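PDB 2B34: MAR1 Ribonuclease from Caenorhabditis elegans, which is named a ribonuclease and probably acts as a hydrolase of the isochorismatase family. Local coordinates for residues 31-34 / 35-39; 138-141 / 142-145; 82-86 / 87-91; 167-171 / 172-176. All coordinates share one frame; numbering follows the deposited sequence.

Interaction 1: 31-34 / 35-39; sequences KYFP and EIITT
Ile-36, Ile-37 and Thr-38 reach back one helical turn to start helix 33-49 with three backbone hydrogen bonds: Ile-36 N to Tyr-32 O at 3.0 Å, Ile-37 N to Phe-33 O at 3.0 Å, and Thr-38 N to Pro-34 O at 3.1 Å. Tyr-32 is the N-cap, and Pro-34 fits the first turn, where its hydrogen-less nitrogen costs no helical bond. Pro-34 O also accepts from a water at 2.7 Å, which is hydrogen-bonded to Thr-38 OG1 as well.

The apolar part is a CH-pi contact. Ile-37 CG1 sits over one face of the Phe-33 ring, offset toward the rim and 4.0 Å from its centroid. With CG swung opposite the backbone nitrogen (chi1 -170°), the ring meets Ile-37 one turn on, where CD1 adds contacts to CE2 and CZ. An alanine at Phe-33 would strip away this face and is likely to leave the tip of Ile-37 without its neighbour.

Glu-35 brings charge. A bend at chi2 (90°) folds its carboxylate back on Tyr-32, OE1 coming 3.2 Å from Tyr-32 CA while OE2 meets the ring edge near CD1. Ring and carboxylate planes stand 76° apart. A negative charge at this N-terminal turn probably suits the helix dipole.

The helix is the crossover of the beta-alpha-beta unit joining strands 15-20 and 54-59. Ile-36 packs on Ser-137 of strand 128-137, and Tyr-32 lies against Arg-144 of helix 141-154.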
loop_
_atom_site.group_PDB
_atom_site.type_symbol
_atom_site.label_atom_id
_atom_site.label_comp_id
_atom_site.label_asym_id
_atom_site.label_seq_id
_atom_site.Cartn_x
_atom_site.Cartn_y
_atom_site.Cartn_z
ATOM N N LYS A 31 -15.499 -1.936 -16.385
ATOM C CA LYS A 31 -16.127 -1.810 -15.064
ATOM C C LYS A 31 -16.379 -0.341 -14.755
ATOM O O LYS A 31 -15.483 0.490 -14.921
ATOM C CB LYS A 31 -15.258 -2.445 -13.970
ATOM C CG LYS A 31 -15.045 -3.949 -14.122
ATOM C CD LYS A 31 -16.355 -4.725 -13.997
ATOM C CE LYS A 31 -16.125 -6.227 -14.179
ATOM N NZ LYS A 31 -17.257 -7.020 -13.620
ATOM N N TYR A 32 -17.606 -0.035 -14.332
ATOM C CA TYR A 32 -18.039 1.329 -14.007
ATOM C C TYR A 32 -17.862 2.325 -15.159
ATOM O O TYR A 32 -17.462 3.473 -14.941
ATOM C CB TYR A 32 -17.340 1.854 -12.741
ATOM C CG TYR A 32 -17.396 0.920 -11.554
ATOM C CD1 TYR A 32 -18.505 0.898 -10.705
ATOM C CD2 TYR A 32 -16.335 0.059 -11.275
ATOM C CE1 TYR A 32 -18.554 0.039 -9.605
ATOM C CE2 TYR A 32 -16.374 -0.801 -10.183
ATOM C CZ TYR A 32 -17.483 -0.808 -9.354
ATOM O OH TYR A 32 -17.513 -1.661 -8.274
ATOM N N PHE A 33 -18.164 1.894 -16.382
ATOM C CA PHE A 33 -18.030 2.779 -17.540
ATOM C C PHE A 33 -18.877 4.063 -17.402
ATOM O O PHE A 33 -18.346 5.166 -17.550
ATOM C CB PHE A 33 -18.322 2.040 -18.854
ATOM C CG PHE A 33 -17.963 2.829 -20.083
ATOM C CD1 PHE A 33 -16.642 2.896 -20.523
ATOM C CD2 PHE A 33 -18.942 3.515 -20.798
ATOM C CE1 PHE A 33 -16.300 3.629 -21.665
ATOM C CE2 PHE A 33 -18.609 4.253 -21.937
ATOM C CZ PHE A 33 -17.286 4.306 -22.372
ATOM N N PRO A 34 -20.186 3.929 -17.101
ATOM C CA PRO A 34 -21.008 5.132 -16.938
ATOM C C PRO A 34 -20.504 6.113 -15.872
ATOM O O PRO A 34 -20.559 7.329 -16.081
ATOM C CB PRO A 34 -22.377 4.561 -16.560
ATOM C CG PRO A 34 -22.391 3.195 -17.184
ATOM C CD PRO A 34 -20.996 2.704 -16.936
ATOM N N GLU A 35 -20.022 5.586 -14.747
ATOM C CA GLU A 35 -19.503 6.405 -13.641
ATOM C C GLU A 35 -18.268 7.195 -14.069
ATOM O O GLU A 35 -18.150 8.396 -13.812
ATOM C CB GLU A 35 -19.147 5.512 -12.442
ATOM C CG GLU A 35 -20.337 4.909 -11.700
ATOM C CD GLU A 35 -20.786 3.553 -12.232
ATOM O OE1 GLU A 35 -20.563 3.244 -13.418
ATOM O OE2 GLU A 35 -21.384 2.787 -11.452
ATOM N N ILE A 36 -17.360 6.491 -14.728
ATOM C CA ILE A 36 -16.097 7.025 -15.217
ATOM C C ILE A 36 -16.297 8.119 -16.274
ATOM O O ILE A 36 -15.540 9.091 -16.314
ATOM C CB ILE A 36 -15.197 5.850 -15.723
ATOM C CG1 ILE A 36 -14.155 5.478 -14.667
ATOM C CG2 ILE A 36 -14.533 6.146 -17.055
ATOM C CD1 ILE A 36 -14.712 4.754 -13.468
ATOM N N ILE A 37 -17.325 7.960 -17.104
ATOM C CA ILE A 37 -17.714 8.985 -18.077
ATOM C C ILE A 37 -18.208 10.243 -17.363
ATOM O O ILE A 37 -17.741 11.346 -17.653
ATOM C CB ILE A 37 -18.801 8.470 -19.069
ATOM C CG1 ILE A 37 -18.247 7.358 -19.978
ATOM C CG2 ILE A 37 -19.431 9.638 -19.872
ATOM C CD1 ILE A 37 -16.927 7.677 -20.706
ATOM N N THR A 38 -19.141 10.070 -16.426
ATOM C CA THR A 38 -19.639 11.184 -15.618
ATOM C C THR A 38 -18.494 11.941 -14.943
ATOM O O THR A 38 -18.443 13.171 -14.981
ATOM C CB THR A 38 -20.664 10.710 -14.552
ATOM O OG1 THR A 38 -21.798 10.141 -15.211
ATOM C CG2 THR A 38 -21.138 11.869 -13.689
ATOM N N THR A 39 -17.574 11.195 -14.340
ATOM C CA THR A 39 -16.464 11.791 -13.601
ATOM C C THR A 39 -15.409 12.396 -14.538
ATOM O O THR A 39 -14.884 13.471 -14.257
ATOM C CB THR A 39 -15.846 10.778 -12.617
ATOM O OG1 THR A 39 -16.881 10.269 -11.772
ATOM C CG2 THR A 39 -14.795 11.434 -11.744
HETATM O O HOH W 1 -22.678 8.247 -17.448
#

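Interaction 2: 138-141 / 142-145; sequences SRSH and TDRH
Ser-140 and Arg-144 pair through the backbone where the loop after strand 128-137 turns into helix 141-154: Arg-144 N donates to Ser-140 O at 3.2 Å. His-145 N follows with a bond to His-141 O at 2.9 Å. The peptide chain thus takes up regular helical geometry straight after Ser-140, which stands at the N-cap.

Of the side chains, Ser-140 does the capping. Its OG lies opposite the backbone nitrogen (chi1 161°), which carries it round to the first turn, where it accepts from Asp-143 N in a nearly straight but weak bond of 3.4 Å. Asp-143 returns the favour only through water: one molecule accepts from Ser-140 N at 2.7 Å and donates to Asp-143 OD2 at 2.6 Å, so a solvent molecule stands in for the direct second bond of a capping box. Another water bridges the hydroxyls, 2.9 Å from Ser-140 OG and 2.8 Å from Thr-142 OG1. Ser-138 packs its OG 3.8 Å from Arg-144 CB, while that hydroxyl is bonded to His-112.

The polar ends that leave this turn are spoken for elsewhere. Arg-144, extended from CG to NE, gives NE to Val-136 O and NH2 to Val-133 O and Thr-191 OG1; Asp-143 OD1 bonds Thr-160 of the third subunit. Chemically, the backbone bonds carry this helix start, and the side chains add one weak direct cap and two water bridges, with a carboxylate whose charge probably complements the N-terminal dipole while its other oxygen serves the subunit interface.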
loop_
_atom_site.group_PDB
_atom_site.type_symbol
_atom_site.label_atom_id
_atom_site.label_comp_id
_atom_site.label_asym_id
_atom_site.label_seq_id
_atom_site.Cartn_x
_atom_site.Cartn_y
_atom_site.Cartn_z
ATOM N N SER A 138 -10.804 -0.521 -15.886
ATOM C CA SER A 138 -10.437 -1.611 -16.797
ATOM C C SER A 138 -11.621 -2.558 -16.990
ATOM O O SER A 138 -12.645 -2.416 -16.323
ATOM C CB SER A 138 -9.262 -2.418 -16.231
ATOM O OG SER A 138 -8.102 -1.628 -16.072
ATOM N N ARG A 139 -11.463 -3.535 -17.884
ATOM C CA ARG A 139 -12.451 -4.605 -18.055
ATOM C C ARG A 139 -12.524 -5.485 -16.802
ATOM O O ARG A 139 -13.604 -5.891 -16.378
ATOM C CB ARG A 139 -12.131 -5.443 -19.302
ATOM C CG ARG A 139 -13.064 -6.631 -19.531
ATOM C CD ARG A 139 -12.848 -7.302 -20.896
ATOM N NE ARG A 139 -11.478 -7.788 -21.067
ATOM C CZ ARG A 139 -11.134 -8.846 -21.798
ATOM N NH1 ARG A 139 -12.062 -9.557 -22.434
ATOM N NH2 ARG A 139 -9.857 -9.200 -21.885
ATOM N N SER A 140 -11.364 -5.759 -16.211
ATOM C CA SER A 140 -11.260 -6.556 -14.991
ATOM C C SER A 140 -10.922 -5.694 -13.774
ATOM O O SER A 140 -10.070 -4.807 -13.858
ATOM C CB SER A 140 -10.181 -7.623 -15.169
ATOM O OG SER A 140 -9.742 -8.106 -13.914
ATOM N N HIS A 141 -11.583 -5.974 -12.650
ATOM C CA HIS A 141 -11.289 -5.323 -11.366
ATOM C C HIS A 141 -9.837 -5.513 -10.917
ATOM O O HIS A 141 -9.219 -4.583 -10.394
ATOM C CB HIS A 141 -12.211 -5.852 -10.260
ATOM C CG HIS A 141 -13.645 -5.446 -10.407
ATOM N ND1 HIS A 141 -14.676 -6.361 -10.429
ATOM C CD2 HIS A 141 -14.222 -4.227 -10.529
ATOM C CE1 HIS A 141 -15.825 -5.723 -10.554
ATOM N NE2 HIS A 141 -15.578 -4.427 -10.620
ATOM N N THR A 142 -9.314 -6.725 -11.105
ATOM C CA THR A 142 -7.946 -7.064 -10.705
ATOM C C THR A 142 -6.929 -6.250 -11.501
ATOM O O THR A 142 -5.962 -5.726 -10.932
ATOM C CB THR A 142 -7.681 -8.587 -10.839
ATOM O OG1 THR A 142 -8.625 -9.299 -10.031
ATOM C CG2 THR A 142 -6.269 -8.954 -10.380
ATOM N N ASP A 143 -7.159 -6.141 -12.808
ATOM C CA ASP A 143 -6.316 -5.333 -13.696
ATOM C C ASP A 143 -6.251 -3.870 -13.251
ATOM O O ASP A 143 -5.168 -3.291 -13.179
ATOM C CB ASP A 143 -6.811 -5.433 -15.147
ATOM C CG ASP A 143 -6.341 -6.705 -15.841
ATOM O OD1 ASP A 143 -5.341 -7.303 -15.389
ATOM O OD2 ASP A 143 -6.970 -7.109 -16.842
ATOM N N ARG A 144 -7.417 -3.296 -12.954
ATOM C CA ARG A 144 -7.548 -1.916 -12.477
ATOM C C ARG A 144 -6.850 -1.719 -11.125
ATOM O O ARG A 144 -6.103 -0.752 -10.939
ATOM C CB ARG A 144 -9.032 -1.549 -12.350
ATOM C CG ARG A 144 -9.312 -0.081 -12.009
ATOM C CD ARG A 144 -10.771 0.130 -11.622
ATOM N NE ARG A 144 -11.062 1.533 -11.318
ATOM C CZ ARG A 144 -12.124 1.959 -10.641
ATOM N NH1 ARG A 144 -13.011 1.093 -10.161
ATOM N NH2 ARG A 144 -12.290 3.258 -10.422
ATOM N N HIS A 145 -7.111 -2.637 -10.195
ATOM C CA HIS A 145 -6.546 -2.584 -8.846
ATOM C C HIS A 145 -5.025 -2.492 -8.887
ATOM O O HIS A 145 -4.428 -1.610 -8.270
ATOM C CB HIS A 145 -6.979 -3.816 -8.041
ATOM C CG HIS A 145 -6.636 -3.745 -6.582
ATOM N ND1 HIS A 145 -5.498 -4.322 -6.055
ATOM C CD2 HIS A 145 -7.287 -3.181 -5.538
ATOM C CE1 HIS A 145 -5.459 -4.106 -4.752
ATOM N NE2 HIS A 145 -6.533 -3.415 -4.412
HETATM O O HOH W 2 -9.048 -5.778 -17.690
HETATM O O HOH W 3 -10.842 -9.668 -11.670
#

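Interaction 3: 82-86 / 87-91; sequences FDKTK and FSMCI
Lys-84 gets its amine to Phe-87 by two torsions: chi1 of 59° sets CG between the backbone nitrogen and the carbonyl carbon, and after a straight run the chain bends at chi4 (64°). NZ then reaches the carbonyls of the turn that follows strand 81-84. The same kind of first torsion at Ile-91 (chi1 51°) aims CD1 back at the strand, where it rests 3.8 Å from Phe-82 CB.

Lys-84 NZ bonds two successive carbonyls. It approaches Lys-86 O in the carbonyl plane at 3.1 Å, but comes to Phe-87 O, also at 3.1 Å, from well above that plane. Farther up, CD of Lys-84 passes 3.3 Å from Ser-88 O. Beyond the turn, Ser-88 OG accepts from Cys-90 N at 3.0 Å, an ST turn, and Ile-91 N closes an inverse gamma turn on Met-89 O at 2.8 Å. Ser-88 OG is also tied to Asp-121. Thr-85, at the bend, reaches Asp-173 of the third subunit.

The amine's third partner is Asp-21, in a salt bridge. Two carbonyls and a carboxylate fix where NZ points, and Met-89, beside Lys-84 CE, packs on Cys-114. The Asp-21 to Lys-84 pair, with Cys-114 across Met-89, is consistent with the Asp-Lys-Cys triad of isochorismatase-family hydrolases; in this protein the cysteine is seen in a disulfide with Cys-20.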
loop_
_atom_site.group_PDB
_atom_site.type_symbol
_atom_site.label_atom_id
_atom_site.label_comp_id
_atom_site.label_asym_id
_atom_site.label_seq_id
_atom_site.Cartn_x
_atom_site.Cartn_y
_atom_site.Cartn_z
ATOM N N PHE A 82 -6.259 13.057 -31.179
ATOM C CA PHE A 82 -5.341 12.273 -32.003
ATOM C C PHE A 82 -5.694 10.789 -31.996
ATOM O O PHE A 82 -6.057 10.233 -30.958
ATOM C CB PHE A 82 -3.895 12.457 -31.533
ATOM C CG PHE A 82 -3.434 13.892 -31.498
ATOM C CD1 PHE A 82 -3.443 14.675 -32.652
ATOM C CD2 PHE A 82 -2.971 14.456 -30.311
ATOM C CE1 PHE A 82 -3.010 16.003 -32.619
ATOM C CE2 PHE A 82 -2.537 15.777 -30.265
ATOM C CZ PHE A 82 -2.556 16.554 -31.422
ATOM N N ASP A 83 -5.583 10.151 -33.157
ATOM C CA ASP A 83 -5.723 8.700 -33.231
ATOM C C ASP A 83 -4.361 8.023 -33.073
ATOM O O ASP A 83 -3.321 8.626 -33.342
ATOM C CB ASP A 83 -6.418 8.268 -34.530
ATOM C CG ASP A 83 -5.597 8.572 -35.772
ATOM O OD1 ASP A 83 -5.267 9.752 -36.008
ATOM O OD2 ASP A 83 -5.297 7.621 -36.525
ATOM N N LYS A 84 -4.377 6.771 -32.627
ATOM C CA LYS A 84 -3.153 6.014 -32.384
ATOM C C LYS A 84 -3.419 4.513 -32.358
ATOM O O LYS A 84 -4.559 4.075 -32.168
ATOM C CB LYS A 84 -2.489 6.450 -31.065
ATOM C CG LYS A 84 -3.364 6.279 -29.815
ATOM C CD LYS A 84 -2.562 6.499 -28.539
ATOM C CE LYS A 84 -3.395 6.243 -27.278
ATOM N NZ LYS A 84 -3.843 4.826 -27.149
ATOM N N THR A 85 -2.353 3.738 -32.544
ATOM C CA THR A 85 -2.384 2.291 -32.363
ATOM C C THR A 85 -1.477 1.884 -31.204
ATOM O O THR A 85 -1.695 0.850 -30.568
ATOM C CB THR A 85 -1.962 1.546 -33.641
ATOM O OG1 THR A 85 -0.778 2.153 -34.175
ATOM C CG2 THR A 85 -3.076 1.597 -34.686
ATOM N N LYS A 86 -0.458 2.704 -30.942
ATOM C CA LYS A 86 0.368 2.579 -29.744
ATOM C C LYS A 86 -0.499 2.804 -28.513
ATOM O O LYS A 86 -1.394 3.642 -28.532
ATOM C CB LYS A 86 1.495 3.612 -29.768
ATOM C CG LYS A 86 2.865 3.063 -30.150
ATOM C CD LYS A 86 3.978 4.083 -29.852
ATOM C CE LYS A 86 3.958 4.571 -28.392
ATOM N NZ LYS A 86 4.478 3.561 -27.419
ATOM N N PHE A 87 -0.238 2.059 -27.443
ATOM C CA PHE A 87 -1.081 2.150 -26.250
ATOM C C PHE A 87 -0.865 3.452 -25.484
ATOM O O PHE A 87 -1.814 4.019 -24.936
ATOM C CB PHE A 87 -0.909 0.919 -25.352
ATOM C CG PHE A 87 -1.356 -0.374 -26.000
ATOM C CD1 PHE A 87 -2.445 -0.397 -26.872
ATOM C CD2 PHE A 87 -0.697 -1.567 -25.727
ATOM C CE1 PHE A 87 -2.860 -1.585 -27.467
ATOM C CE2 PHE A 87 -1.109 -2.761 -26.316
ATOM C CZ PHE A 87 -2.193 -2.767 -27.188
ATOM N N SER A 88 0.372 3.939 -25.476
ATOM C CA SER A 88 0.684 5.202 -24.810
ATOM C C SER A 88 0.172 6.425 -25.572
ATOM O O SER A 88 0.254 6.483 -26.800
ATOM C CB SER A 88 2.186 5.338 -24.583
ATOM O OG SER A 88 2.482 6.607 -24.022
ATOM N N MET A 89 -0.329 7.404 -24.819
ATOM C CA MET A 89 -0.751 8.697 -25.359
ATOM C C MET A 89 0.426 9.563 -25.793
ATOM O O MET A 89 0.241 10.560 -26.489
ATOM C CB MET A 89 -1.546 9.480 -24.317
ATOM C CG MET A 89 -2.886 8.897 -23.967
ATOM S SD MET A 89 -3.778 9.957 -22.813
ATOM C CE MET A 89 -4.283 11.309 -23.884
ATOM N N CYS A 90 1.627 9.199 -25.349
ATOM C CA CYS A 90 2.823 9.974 -25.653
ATOM C C CYS A 90 3.300 9.697 -27.073
ATOM O O CYS A 90 4.222 8.913 -27.310
ATOM C CB CYS A 90 3.911 9.735 -24.607
ATOM S SG CYS A 90 3.475 10.443 -23.005
ATOM N N ILE A 91 2.620 10.348 -28.012
ATOM C CA ILE A 91 2.936 10.279 -29.431
ATOM C C ILE A 91 3.468 11.651 -29.869
ATOM O O ILE A 91 3.206 12.648 -29.190
ATOM C CB ILE A 91 1.692 9.855 -30.264
ATOM C CG1 ILE A 91 0.472 10.723 -29.912
ATOM C CG2 ILE A 91 1.403 8.365 -30.055
ATOM C CD1 ILE A 91 -0.763 10.460 -30.760
#

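Interaction 4: 167-171 / 172-176; sequences GLVGG and SDHPK
Val-169 and His-174 meet in a local CH-pi contact at the C-terminal end of helix 161-169, where the chain doubles back before helix 177-183. CG1 of Val-169 lies over one face of the His-174 imidazole, 3.9 Å from the centroid and displaced toward the rim. Val-169 CB follows at 3.8 Å from His-174 CG, and the two side chains cross at about a right angle. On the same approach, His-174 CD2 comes within 3.5 Å of Val-169 O.

The opposite face of the imidazole is taken by the next residue, Pro-175, whose CD sits 3.4 Å above the ring plane. Having CG across from its backbone nitrogen (chi1 -169°) stands the ring up between valine and proline. One more bond fixes its rotation: Lys-176 N donates to His-174 ND1 at 3.0 Å, tilted 28° from the ring plane. Because ND1 accepts here, a neutral ring would probably carry its proton on NE2. A leucine in place of His-174 would have no ring nitrogen, so Lys-176 N would probably lose its acceptor and Val-169 the flat face it lies on.

Glycines suit the backbone route here. Gly-170 leaves the helix with positive phi (80°), and Gly-171 begins a type I beta turn that ends at His-174. Ser-172 OG on that turn bonds Gln-59 of the fourth subunit, and Val-169 packs on Phe-87 there. The whole is a helix followed by a glycine of positive phi and a type I beta turn, with Lys-176 as N-cap of the next helix, placed at a subunit interface.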
loop_
_atom_site.group_PDB
_atom_site.type_symbol
_atom_site.label_atom_id
_atom_site.label_comp_id
_atom_site.label_asym_id
_atom_site.label_seq_id
_atom_site.Cartn_x
_atom_site.Cartn_y
_atom_site.Cartn_z
ATOM N N GLY A 167 -7.980 21.144 -5.630
ATOM C CA GLY A 167 -6.533 21.333 -5.553
ATOM C C GLY A 167 -6.035 22.352 -6.565
ATOM O O GLY A 167 -5.109 23.112 -6.285
ATOM N N LEU A 168 -6.659 22.372 -7.740
ATOM C CA LEU A 168 -6.308 23.329 -8.790
ATOM C C LEU A 168 -6.602 24.783 -8.404
ATOM O O LEU A 168 -5.848 25.683 -8.779
ATOM C CB LEU A 168 -7.000 22.976 -10.115
ATOM C CG LEU A 168 -6.451 21.777 -10.901
ATOM C CD1 LEU A 168 -7.513 21.210 -11.851
ATOM C CD2 LEU A 168 -5.167 22.136 -11.659
ATOM N N VAL A 169 -7.683 25.011 -7.654
ATOM C CA VAL A 169 -8.084 26.383 -7.292
ATOM C C VAL A 169 -7.450 26.916 -5.994
ATOM O O VAL A 169 -7.314 28.126 -5.817
ATOM C CB VAL A 169 -9.632 26.590 -7.294
ATOM C CG1 VAL A 169 -10.181 26.507 -8.715
ATOM C CG2 VAL A 169 -10.341 25.594 -6.369
ATOM N N GLY A 170 -7.090 26.010 -5.085
ATOM C CA GLY A 170 -6.322 26.371 -3.890
ATOM C C GLY A 170 -7.110 26.985 -2.747
ATOM O O GLY A 170 -6.675 26.926 -1.596
ATOM N N GLY A 171 -8.265 27.569 -3.060
ATOM C CA GLY A 171 -9.107 28.217 -2.058
ATOM C C GLY A 171 -10.466 28.642 -2.590
ATOM O O GLY A 171 -10.725 28.563 -3.790
ATOM N N SER A 172 -11.331 29.096 -1.683
ATOM C CA SER A 172 -12.688 29.508 -2.032
ATOM C C SER A 172 -12.760 30.931 -2.611
ATOM O O SER A 172 -13.811 31.354 -3.109
ATOM C CB SER A 172 -13.618 29.362 -0.821
ATOM O OG SER A 172 -13.134 30.091 0.293
ATOM N N ASP A 173 -11.643 31.653 -2.553
ATOM C CA ASP A 173 -11.559 33.003 -3.113
ATOM C C ASP A 173 -10.989 33.045 -4.539
ATOM O O ASP A 173 -10.800 34.127 -5.103
ATOM C CB ASP A 173 -10.764 33.935 -2.182
ATOM C CG ASP A 173 -11.624 34.539 -1.074
ATOM O OD1 ASP A 173 -12.865 34.362 -1.090
ATOM O OD2 ASP A 173 -11.050 35.203 -0.181
ATOM N N HIS A 174 -10.719 31.874 -5.117
ATOM C CA HIS A 174 -10.302 31.789 -6.518
ATOM C C HIS A 174 -11.422 32.338 -7.405
ATOM O O HIS A 174 -12.593 32.017 -7.179
ATOM C CB HIS A 174 -9.975 30.341 -6.906
ATOM C CG HIS A 174 -9.303 30.209 -8.240
ATOM N ND1 HIS A 174 -10.007 30.121 -9.423
ATOM C CD2 HIS A 174 -7.992 30.152 -8.578
ATOM C CE1 HIS A 174 -9.159 30.021 -10.432
ATOM N NE2 HIS A 174 -7.931 30.035 -9.946
ATOM N N PRO A 175 -11.074 33.175 -8.405
ATOM C CA PRO A 175 -12.089 33.807 -9.259
ATOM C C PRO A 175 -13.036 32.816 -9.943
ATOM O O PRO A 175 -14.153 33.188 -10.303
ATOM C CB PRO A 175 -11.261 34.570 -10.303
ATOM C CG PRO A 175 -9.882 34.024 -10.205
ATOM C CD PRO A 175 -9.711 33.587 -8.787
ATOM N N LYS A 176 -12.588 31.571 -10.100
ATOM C CA LYS A 176 -13.362 30.528 -10.768
ATOM C C LYS A 176 -13.861 29.429 -9.821
ATOM O O LYS A 176 -14.311 28.377 -10.277
ATOM C CB LYS A 176 -12.538 29.912 -11.908
ATOM C CG LYS A 176 -12.811 30.495 -13.295
ATOM C CD LYS A 176 -12.206 31.879 -13.492
ATOM C CE LYS A 176 -12.350 32.340 -14.940
ATOM N NZ LYS A 176 -13.772 32.486 -15.378
#

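Going from the N terminus, interaction 1 comes first, starting helix 33-49; interaction 3 then rounds the turn after strand 81-84, interaction 2 leads strand 128-137 into helix 141-154, and interaction 4 joins helices 161-169 and 177-183. Each is closed within one continuous run of residues, so they follow in series and none nests in or crosses another. Interactions 1 and 2 touch in space: Lys-31 N lies 2.9 Å from Ser-138 O, a probable hydrogen bond. Interactions 3 and 4 lie on opposite sides of the chain's centre, their centres about 33 Å apart, yet between subunits residues 85-87 meet 169-173.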